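Local coordinates for protein DNA ligase (Archaeoglobus fulgidus, PDB 3GDE) that probably seals nicks in double-stranded DNA during replication, recombination and repair, using ATP through a covalent AMP-lysine intermediate, at residues E71-V76 / S82-M87; H315-F320 / R531-V536; L373-V378 / R386-E391. All coordinates share one frame; numbering follows the deposited sequence.

Interaction 1: E71-V76 / S82-M87; sequences EALENV and SEIESM
The flat group at the centre of this contact is the peptide between Leu73 and Glu74, and Ile84 CD1 sits over one of its faces. The methyl lies almost directly above Glu74 N, 3.5 Å from it, and 3.7 Å from Leu73 C. The carbonyl oxygen of the same peptide, Leu73 O, accepts a hydrogen bond from Ser77 OG. The contact joins two consecutive helices, 66-77 and 81-91, linked by a short loop in the all-helical N-terminal, DNA-binding part of the ligase.

Isoleucine suits this place because its longer branch can reach a neighbouring backbone. CG1 stands anti to the carbonyl carbon and the chain continues fully extended (chi2 179°), so CD1 becomes a blunt probe aimed at helix 66-77. The methyl also meets Leu73 CB at 3.9 Å and, further round, the aliphatic CG of Glu74 at 4.1 Å, whose chain passes it obliquely. Tyr70, Val79 and Val97 complete the apolar surroundings of Ile84, while Leu73 continues onto Ala98 of helix 94-108.

Glutamate fits at the margin of this patch: its methylenes share the apolar side and its carboxylate goes to the polar one. There the chain, bent at chi2, places Glu74 OE2 3.0 Å from Glu71 OE1. Two acceptors this close would be expected to raise the proton affinity of the pair, partly offset by a weak, long ion pair from Arg81 to Glu71.

Helix 81-91 also carries an internal bond around the turn that holds Ile84. Ser86 OG donates to Glu83 O at 3.1 Å, tilted 22° from the carbonyl plane, and Met87 N reaches the same oxygen from the same face at 3.0 Å.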
loop_
_atom_site.group_PDB
_atom_site.type_symbol
_atom_site.label_atom_id
_atom_site.label_comp_id
_atom_site.label_asym_id
_atom_site.label_seq_id
_atom_site.Cartn_x
_atom_site.Cartn_y
_atom_site.Cartn_z
ATOM N N GLU A 71 24.041 -12.429 0.798
ATOM C CA GLU A 71 24.653 -13.599 1.422
ATOM C C GLU A 71 24.319 -14.907 0.692
ATOM O O GLU A 71 25.202 -15.755 0.516
ATOM C CB GLU A 71 24.245 -13.711 2.890
ATOM C CG GLU A 71 24.420 -12.434 3.714
ATOM C CD GLU A 71 25.824 -12.267 4.276
ATOM O OE1 GLU A 71 26.758 -11.951 3.504
ATOM O OE2 GLU A 71 25.989 -12.430 5.504
ATOM N N ALA A 72 23.061 -15.067 0.270
ATOM C CA ALA A 72 22.642 -16.257 -0.477
ATOM C C ALA A 72 23.345 -16.328 -1.826
ATOM O O ALA A 72 23.809 -17.388 -2.236
ATOM C CB ALA A 72 21.126 -16.292 -0.655
ATOM N N LEU A 73 23.426 -15.193 -2.505
ATOM C CA LEU A 73 24.117 -15.096 -3.786
ATOM C C LEU A 73 25.623 -15.355 -3.648
ATOM O O LEU A 73 26.229 -15.968 -4.525
ATOM C CB LEU A 73 23.821 -13.741 -4.457
ATOM C CG LEU A 73 22.406 -13.577 -5.044
ATOM C CD1 LEU A 73 22.085 -12.131 -5.415
ATOM C CD2 LEU A 73 22.181 -14.483 -6.246
ATOM N N GLU A 74 26.206 -14.891 -2.542
ATOM C CA GLU A 74 27.571 -15.222 -2.147
ATOM C C GLU A 74 27.746 -16.738 -2.053
ATOM O O GLU A 74 28.685 -17.304 -2.624
ATOM C CB GLU A 74 27.844 -14.675 -0.754
ATOM C CG GLU A 74 28.436 -13.304 -0.631
ATOM C CD GLU A 74 29.376 -13.252 0.565
ATOM O OE1 GLU A 74 30.526 -13.710 0.422
ATOM O OE2 GLU A 74 28.955 -12.795 1.656
ATOM N N ASN A 75 26.853 -17.379 -1.295
ATOM C CA ASN A 75 26.919 -18.822 -1.071
ATOM C C ASN A 75 26.911 -19.631 -2.356
ATOM O O ASN A 75 27.720 -20.540 -2.511
ATOM C CB ASN A 75 25.779 -19.312 -0.175
ATOM C CG ASN A 75 25.915 -18.858 1.262
ATOM O OD1 ASN A 75 24.922 -18.787 1.994
ATOM N ND2 ASN A 75 27.135 -18.541 1.678
ATOM N N VAL A 76 26.013 -19.286 -3.279
ATOM C CA VAL A 76 25.813 -20.095 -4.477
ATOM C C VAL A 76 26.872 -19.859 -5.550
ATOM O O VAL A 76 27.263 -20.797 -6.250
ATOM C CB VAL A 76 24.373 -19.955 -5.066
ATOM C CG1 VAL A 76 23.347 -20.452 -4.070
ATOM C CG2 VAL A 76 24.054 -18.507 -5.473
ATOM N N SER A 82 31.160 -7.862 -1.762
ATOM C CA SER A 82 31.652 -6.582 -2.303
ATOM C C SER A 82 31.600 -6.536 -3.832
ATOM O O SER A 82 31.238 -5.516 -4.410
ATOM C CB SER A 82 33.071 -6.271 -1.799
ATOM O OG SER A 82 34.010 -7.231 -2.268
ATOM N N GLU A 83 31.936 -7.651 -4.476
ATOM C CA GLU A 83 31.809 -7.759 -5.936
ATOM C C GLU A 83 30.347 -7.792 -6.421
ATOM O O GLU A 83 30.017 -7.171 -7.429
ATOM C CB GLU A 83 32.586 -8.966 -6.470
ATOM C CG GLU A 83 32.728 -8.985 -7.998
ATOM C CD GLU A 83 33.687 -10.057 -8.514
ATOM O OE1 GLU A 83 34.522 -10.577 -7.733
ATOM O OE2 GLU A 83 33.596 -10.384 -9.719
ATOM N N ILE A 84 29.482 -8.517 -5.712
ATOM C CA ILE A 84 28.056 -8.583 -6.062
ATOM C C ILE A 84 27.400 -7.197 -5.929
ATOM O O ILE A 84 26.520 -6.847 -6.715
ATOM C CB ILE A 84 27.279 -9.628 -5.201
ATOM C CG1 ILE A 84 27.974 -10.999 -5.251
ATOM C CG2 ILE A 84 25.823 -9.729 -5.671
ATOM C CD1 ILE A 84 27.317 -12.113 -4.429
ATOM N N GLU A 85 27.839 -6.428 -4.934
ATOM C CA GLU A 85 27.372 -5.058 -4.734
ATOM C C GLU A 85 27.810 -4.131 -5.868
ATOM O O GLU A 85 27.006 -3.344 -6.368
ATOM C CB GLU A 85 27.790 -4.531 -3.356
ATOM C CG GLU A 85 27.028 -5.225 -2.225
ATOM C CD GLU A 85 27.623 -5.021 -0.848
ATOM O OE1 GLU A 85 28.769 -4.531 -0.741
ATOM O OE2 GLU A 85 26.937 -5.360 0.141
ATOM N N SER A 86 29.054 -4.253 -6.322
ATOM C CA SER A 86 29.485 -3.453 -7.466
ATOM C C SER A 86 28.724 -3.850 -8.732
ATOM O O SER A 86 28.460 -3.005 -9.587
ATOM C CB SER A 86 31.002 -3.536 -7.682
ATOM O OG SER A 86 31.343 -4.603 -8.544
ATOM N N MET A 87 28.371 -5.133 -8.837
ATOM C CA MET A 87 27.557 -5.632 -9.945
ATOM C C MET A 87 26.151 -5.010 -9.972
ATOM O O MET A 87 25.635 -4.727 -11.049
ATOM C CB MET A 87 27.461 -7.160 -9.914
ATOM C CG MET A 87 28.758 -7.908 -10.234
ATOM S SD MET A 87 28.571 -9.707 -10.069
ATOM C CE MET A 87 27.769 -10.099 -11.635
#

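Interaction 2: H315-F320 / R531-V536; sequences HVLRRF and RDDKDV. With PO4 (phosphate ion), chain D.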
loop_
_atom_site.group_PDB
_atom_site.type_symbol
_atom_site.label_atom_id
_atom_site.label_comp_id
_atom_site.label_asym_id
_atom_site.label_seq_id
_atom_site.Cartn_x
_atom_site.Cartn_y
_atom_site.Cartn_z
ATOM N N HIS A 315 1.451 10.460 16.179
ATOM C CA HIS A 315 1.438 9.775 17.466
ATOM C C HIS A 315 0.679 8.449 17.379
ATOM O O HIS A 315 1.128 7.447 17.934
ATOM C CB HIS A 315 0.848 10.677 18.557
ATOM C CG HIS A 315 1.761 11.782 18.989
ATOM N ND1 HIS A 315 1.911 12.150 20.308
ATOM C CD2 HIS A 315 2.574 12.600 18.277
ATOM C CE1 HIS A 315 2.774 13.150 20.389
ATOM N NE2 HIS A 315 3.190 13.442 19.171
ATOM N N VAL A 316 -0.464 8.443 16.690
ATOM C CA VAL A 316 -1.177 7.188 16.413
ATOM C C VAL A 316 -0.292 6.256 15.567
ATOM O O VAL A 316 -0.260 5.046 15.797
ATOM C CB VAL A 316 -2.545 7.404 15.704
ATOM C CG1 VAL A 316 -3.251 6.070 15.501
ATOM C CG2 VAL A 316 -3.446 8.358 16.494
ATOM N N LEU A 317 0.436 6.830 14.607
ATOM C CA LEU A 317 1.324 6.046 13.754
ATOM C C LEU A 317 2.424 5.351 14.558
ATOM O O LEU A 317 2.769 4.213 14.253
ATOM C CB LEU A 317 1.916 6.897 12.611
ATOM C CG LEU A 317 0.956 7.457 11.548
ATOM C CD1 LEU A 317 1.722 8.265 10.499
ATOM C CD2 LEU A 317 0.087 6.362 10.879
ATOM N N ARG A 318 2.958 6.031 15.577
ATOM C CA ARG A 318 3.927 5.421 16.509
ATOM C C ARG A 318 3.375 4.198 17.230
ATOM O O ARG A 318 4.076 3.203 17.384
ATOM C CB ARG A 318 4.409 6.425 17.551
ATOM C CG ARG A 318 5.481 7.358 17.047
ATOM C CD ARG A 318 6.423 7.773 18.167
ATOM N NE ARG A 318 6.872 9.150 17.983
ATOM C CZ ARG A 318 6.287 10.210 18.536
ATOM N NH1 ARG A 318 5.233 10.056 19.332
ATOM N NH2 ARG A 318 6.764 11.429 18.305
ATOM N N ARG A 319 2.127 4.292 17.684
ATOM C CA ARG A 319 1.415 3.155 18.263
ATOM C C ARG A 319 1.350 2.017 17.253
ATOM O O ARG A 319 1.649 0.876 17.593
ATOM C CB ARG A 319 -0.006 3.550 18.696
ATOM C CG ARG A 319 -0.105 4.469 19.918
ATOM C CD ARG A 319 0.217 3.757 21.237
ATOM N NE ARG A 319 -0.452 2.465 21.329
ATOM C CZ ARG A 319 -1.595 2.238 21.961
ATOM N NH1 ARG A 319 -2.219 3.209 22.604
ATOM N NH2 ARG A 319 -2.108 1.018 21.956
ATOM N N PHE A 320 0.966 2.344 16.017
ATOM C CA PHE A 320 0.911 1.378 14.908
ATOM C C PHE A 320 2.255 0.685 14.669
ATOM O O PHE A 320 2.285 -0.503 14.364
ATOM C CB PHE A 320 0.440 2.054 13.607
ATOM C CG PHE A 320 -1.040 2.380 13.568
ATOM C CD1 PHE A 320 -1.620 2.838 12.389
ATOM C CD2 PHE A 320 -1.851 2.220 14.688
ATOM C CE1 PHE A 320 -2.971 3.147 12.327
ATOM C CE2 PHE A 320 -3.213 2.528 14.641
ATOM C CZ PHE A 320 -3.773 2.995 13.455
ATOM N N ARG A 531 7.457 7.765 5.887
ATOM C CA ARG A 531 6.249 6.982 6.139
ATOM C C ARG A 531 6.495 5.474 6.026
ATOM O O ARG A 531 6.363 4.879 4.960
ATOM C CB ARG A 531 5.076 7.460 5.269
ATOM C CG ARG A 531 4.670 8.919 5.541
ATOM C CD ARG A 531 4.072 9.114 6.954
ATOM N NE ARG A 531 2.792 8.422 7.089
ATOM C CZ ARG A 531 1.602 8.957 6.816
ATOM N NH1 ARG A 531 1.500 10.227 6.427
ATOM N NH2 ARG A 531 0.510 8.220 6.962
ATOM N N ASP A 532 6.865 4.870 7.150
ATOM C CA ASP A 532 7.039 3.415 7.226
ATOM C C ASP A 532 5.717 2.669 7.077
ATOM O O ASP A 532 5.703 1.520 6.643
ATOM C CB ASP A 532 7.715 3.010 8.541
ATOM C CG ASP A 532 9.210 3.281 8.532
ATOM O OD1 ASP A 532 9.828 3.189 7.442
ATOM O OD2 ASP A 532 9.765 3.570 9.623
ATOM N N ASP A 533 4.618 3.331 7.434
ATOM C CA ASP A 533 3.276 2.760 7.290
ATOM C C ASP A 533 2.843 2.608 5.817
ATOM O O ASP A 533 1.746 2.107 5.536
ATOM C CB ASP A 533 2.250 3.598 8.077
ATOM C CG ASP A 533 2.205 5.059 7.631
ATOM O OD1 ASP A 533 3.277 5.706 7.587
ATOM O OD2 ASP A 533 1.091 5.569 7.334
ATOM N N LYS A 534 3.702 3.044 4.893
ATOM C CA LYS A 534 3.367 3.092 3.471
ATOM C C LYS A 534 4.402 2.389 2.584
ATOM O O LYS A 534 5.583 2.760 2.577
ATOM C CB LYS A 534 3.177 4.544 2.999
ATOM C CG LYS A 534 2.060 5.289 3.685
ATOM C CD LYS A 534 1.727 6.554 2.954
ATOM C CE LYS A 534 0.492 7.221 3.529
ATOM N NZ LYS A 534 0.234 8.544 2.877
ATOM N N ASP A 535 3.941 1.379 1.843
ATOM C CA ASP A 535 4.734 0.729 0.791
ATOM C C ASP A 535 4.682 1.577 -0.484
ATOM O O ASP A 535 3.844 2.475 -0.586
ATOM C CB ASP A 535 4.170 -0.663 0.484
ATOM C CG ASP A 535 4.496 -1.686 1.548
ATOM O OD1 ASP A 535 5.537 -1.552 2.235
ATOM O OD2 ASP A 535 3.712 -2.651 1.683
ATOM N N VAL A 536 5.537 1.279 -1.461
ATOM C CA VAL A 536 5.570 2.071 -2.705
ATOM C C VAL A 536 4.250 2.032 -3.469
ATOM O O VAL A 536 3.906 2.993 -4.148
ATOM C CB VAL A 536 6.774 1.752 -3.674
ATOM C CG1 VAL A 536 7.876 1.022 -2.974
ATOM C CG2 VAL A 536 6.323 0.983 -4.928
HETATM P P PO4 D . -2.138 10.332 5.253
HETATM O O1 PO4 D . -2.059 9.323 6.373
HETATM O O2 PO4 D . -3.316 11.251 5.492
HETATM O O3 PO4 D . -0.874 11.166 5.232
HETATM O O4 PO4 D . -2.315 9.605 3.937
#
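Arg531 bends in the same sense at each of its first three torsions and curls its guanidinium back toward Leu317, whose extended branch (chi2 180°) sends CD1 to meet it. Asp533 adopts the crowded rotamer, CG between backbone N and carbonyl carbon (chi1 58°), and so turns its carboxylate to the same spot. CD1 of Leu317 lies over one face of the guanidinium, 3.6 Å from Arg531 NE, with Lys534 CE over the opposite face; Leu317 CD2 touches Asp533 OD2 at 3.8 Å.

Polar partners gather at the edge. Side-on, Arg531 NE donates to Asp533 OD1 (2.8 Å) and NH2 to OD2 (2.7 Å), while NH1 reaches phosphate O3 and NH2 reaches O1, the latter bond nearly straight at 179°. Lys534 NZ adds phosphate O4. Glu504 also salt-bridges Arg531 NH1, and Asp429 Lys534 NZ. A methionine replacing Arg531 would probably leave the Asp533 carboxylate without its mate and loosen the anion's hold.

The Arg-x-Asp-Lys sequence, on a type I turn, matches ligase motif VI; the phosphate, probably from the crystallisation liquor, is consistent with an ATP-phosphate site. The turn follows OB-domain strand 526-530, beside strand 502-506, and meets adenylation-domain helix 313-321, which rests on strands 256-262 and 296-306.

Interaction 3: L373-V378 / R386-E391; sequences LAKQIV and RKMYDE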
loop_
_atom_site.group_PDB
_atom_site.type_symbol
_atom_site.label_atom_id
_atom_site.label_comp_id
_atom_site.label_asym_id
_atom_site.label_seq_id
_atom_site.Cartn_x
_atom_site.Cartn_y
_atom_site.Cartn_z
ATOM N N LEU A 373 -19.116 7.964 18.703
ATOM C CA LEU A 373 -19.654 8.226 17.379
ATOM C C LEU A 373 -19.247 9.613 16.909
ATOM O O LEU A 373 -19.223 10.562 17.698
ATOM C CB LEU A 373 -21.179 8.148 17.388
ATOM C CG LEU A 373 -21.894 6.936 16.777
ATOM C CD1 LEU A 373 -20.997 5.716 16.726
ATOM C CD2 LEU A 373 -23.184 6.639 17.541
ATOM N N ALA A 374 -18.926 9.726 15.624
ATOM C CA ALA A 374 -18.763 11.028 15.002
ATOM C C ALA A 374 -20.079 11.789 15.136
ATOM O O ALA A 374 -21.154 11.258 14.839
ATOM C CB ALA A 374 -18.373 10.888 13.534
ATOM N N LYS A 375 -19.990 13.018 15.620
ATOM C CA LYS A 375 -21.134 13.895 15.625
ATOM C C LYS A 375 -21.483 14.186 14.168
ATOM O O LYS A 375 -20.620 14.513 13.350
ATOM C CB LYS A 375 -20.823 15.176 16.418
ATOM C CG LYS A 375 -21.935 16.224 16.443
ATOM C CD LYS A 375 -21.550 17.421 17.330
ATOM C CE LYS A 375 -22.610 18.517 17.296
ATOM N NZ LYS A 375 -23.939 18.038 17.786
ATOM N N GLN A 376 -22.752 14.023 13.838
ATOM C CA GLN A 376 -23.204 14.320 12.503
ATOM C C GLN A 376 -24.372 15.288 12.551
ATOM O O GLN A 376 -25.250 15.173 13.398
ATOM C CB GLN A 376 -23.601 13.034 11.792
ATOM C CG GLN A 376 -23.837 13.195 10.310
ATOM C CD GLN A 376 -24.388 11.936 9.695
ATOM O OE1 GLN A 376 -23.659 11.181 9.056
ATOM N NE2 GLN A 376 -25.673 11.683 9.905
ATOM N N ILE A 377 -24.356 16.256 11.647
ATOM C CA ILE A 377 -25.517 17.105 11.404
ATOM C C ILE A 377 -25.969 16.918 9.963
ATOM O O ILE A 377 -25.189 16.481 9.114
ATOM C CB ILE A 377 -25.247 18.603 11.714
ATOM C CG1 ILE A 377 -24.057 19.131 10.901
ATOM C CG2 ILE A 377 -25.052 18.809 13.223
ATOM C CD1 ILE A 377 -24.108 20.619 10.601
ATOM N N VAL A 378 -27.242 17.200 9.709
ATOM C CA VAL A 378 -27.785 17.180 8.355
ATOM C C VAL A 378 -28.378 18.565 8.104
ATOM O O VAL A 378 -29.177 19.050 8.896
ATOM C CB VAL A 378 -28.839 16.053 8.154
ATOM C CG1 VAL A 378 -29.167 15.884 6.680
ATOM C CG2 VAL A 378 -28.332 14.728 8.715
ATOM N N ARG A 386 -20.338 25.906 8.640
ATOM C CA ARG A 386 -19.211 26.747 9.078
ATOM C C ARG A 386 -19.030 26.755 10.605
ATOM O O ARG A 386 -17.906 26.830 11.100
ATOM C CB ARG A 386 -19.311 28.172 8.524
ATOM C CG ARG A 386 -18.053 29.004 8.779
ATOM C CD ARG A 386 -17.896 30.152 7.792
ATOM N NE ARG A 386 -17.075 29.789 6.634
ATOM C CZ ARG A 386 -17.494 29.790 5.368
ATOM N NH1 ARG A 386 -18.741 30.134 5.057
ATOM N NH2 ARG A 386 -16.653 29.449 4.404
ATOM N N LYS A 387 -20.133 26.650 11.341
ATOM C CA LYS A 387 -20.084 26.570 12.800
ATOM C C LYS A 387 -19.425 25.275 13.269
ATOM O O LYS A 387 -18.675 25.273 14.247
ATOM C CB LYS A 387 -21.494 26.691 13.390
ATOM C CG LYS A 387 -21.537 26.855 14.905
ATOM C CD LYS A 387 -22.823 27.554 15.367
ATOM C CE LYS A 387 -23.942 26.560 15.673
ATOM N NZ LYS A 387 -23.697 25.807 16.939
ATOM N N MET A 388 -19.723 24.177 12.576
ATOM C CA MET A 388 -19.118 22.875 12.872
ATOM C C MET A 388 -17.640 22.888 12.506
ATOM O O MET A 388 -16.802 22.443 13.285
ATOM C CB MET A 388 -19.835 21.755 12.118
ATOM C CG MET A 388 -19.816 20.449 12.879
ATOM S SD MET A 388 -20.367 19.041 11.922
ATOM C CE MET A 388 -20.866 17.949 13.246
ATOM N N TYR A 389 -17.348 23.411 11.318
ATOM C CA TYR A 389 -15.991 23.657 10.829
ATOM C C TYR A 389 -15.152 24.434 11.851
ATOM O O TYR A 389 -14.086 23.973 12.269
ATOM C CB TYR A 389 -16.089 24.394 9.487
ATOM C CG TYR A 389 -14.797 24.709 8.764
ATOM C CD1 TYR A 389 -14.093 23.725 8.072
ATOM C CD2 TYR A 389 -14.311 26.017 8.725
ATOM C CE1 TYR A 389 -12.912 24.035 7.386
ATOM C CE2 TYR A 389 -13.139 26.338 8.050
ATOM C CZ TYR A 389 -12.447 25.348 7.385
ATOM O OH TYR A 389 -11.302 25.688 6.713
ATOM N N ASP A 390 -15.655 25.591 12.274
ATOM C CA ASP A 390 -15.012 26.383 13.320
ATOM C C ASP A 390 -14.786 25.585 14.600
ATOM O O ASP A 390 -13.690 25.619 15.161
ATOM C CB ASP A 390 -15.820 27.652 13.609
ATOM C CG ASP A 390 -15.739 28.673 12.483
ATOM O OD1 ASP A 390 -15.033 28.434 11.471
ATOM O OD2 ASP A 390 -16.383 29.733 12.612
ATOM N N GLU A 391 -15.814 24.860 15.046
ATOM C CA GLU A 391 -15.727 24.036 16.253
ATOM C C GLU A 391 -14.677 22.932 16.130
ATOM O O GLU A 391 -13.910 22.696 17.072
ATOM C CB GLU A 391 -17.096 23.434 16.611
ATOM C CG GLU A 391 -18.019 24.386 17.392
ATOM C CD GLU A 391 -19.297 23.707 17.900
ATOM O OE1 GLU A 391 -20.397 24.283 17.693
ATOM O OE2 GLU A 391 -19.205 22.597 18.498
#
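Met388 reaches across from helix 382-394 and lodges its sulfur and terminal methyl against Lys375 and Ile377 of strand 371-379. The tight part lies here. Extended beyond CG (chi3 -157°), the thioether chain brings CE to 3.4 Å from Lys375 O and 3.8 Å from Lys375 CG, while SD lies 3.8 Å from Ile377 CG1. The isoleucine holds CG1 between its backbone N and carbonyl carbon (chi1 57°), and its side chain runs alongside that of Met388 in the opposite direction. Val249 and Trp251 also touch Met388, so in this contact the residue packs against both strand 371-379 and strand 247-252 of the adenylation domain.

The outer side is looser and charged. Lysine suits the margin: its methylenes give CE an apolar wall, then a bend at chi4 turns the ammonium aside. Its NZ stays 6.6 Å from Glu391 OE2, too far to pair, and within the helix Lys387 NZ makes merely a long salt bridge to Glu391 OE1 at 3.7 Å. The CB of Gln376 is directed away from the helix; its side chain lies close to that of Glu250, which is predicted to bind ATP.

Chemically, the join rests on dispersion and shape. With apolar groups and a polarisable sulfur at its centre, it imposes little directional constraint, so helix and strand are matched by fit, with the charged groups of Lys375, Lys387 and Glu391 set at the outer side and one backbone carbonyl, Lys375 O, against the methyl.

The three contacts share no residues and do not touch. Interaction 1 comes first along the chain and joins neighbouring helices of the N-terminal region; its centre is about 59 Å from that of interaction 3, on the opposite side of the molecule's centre. Interaction 2 lies between them, its centre about 32 Å from that of interaction 1 and 28 Å from that of interaction 3. It closes a loop of some two hundred residues, within which the local strand-helix packing of interaction 3 is nested. Interactions 2 and 3 both use the adenylation domain, but 315-320 / 531-536 alone reaches the OB domain, as befits a closed conformation; the other two are local packing within single domains.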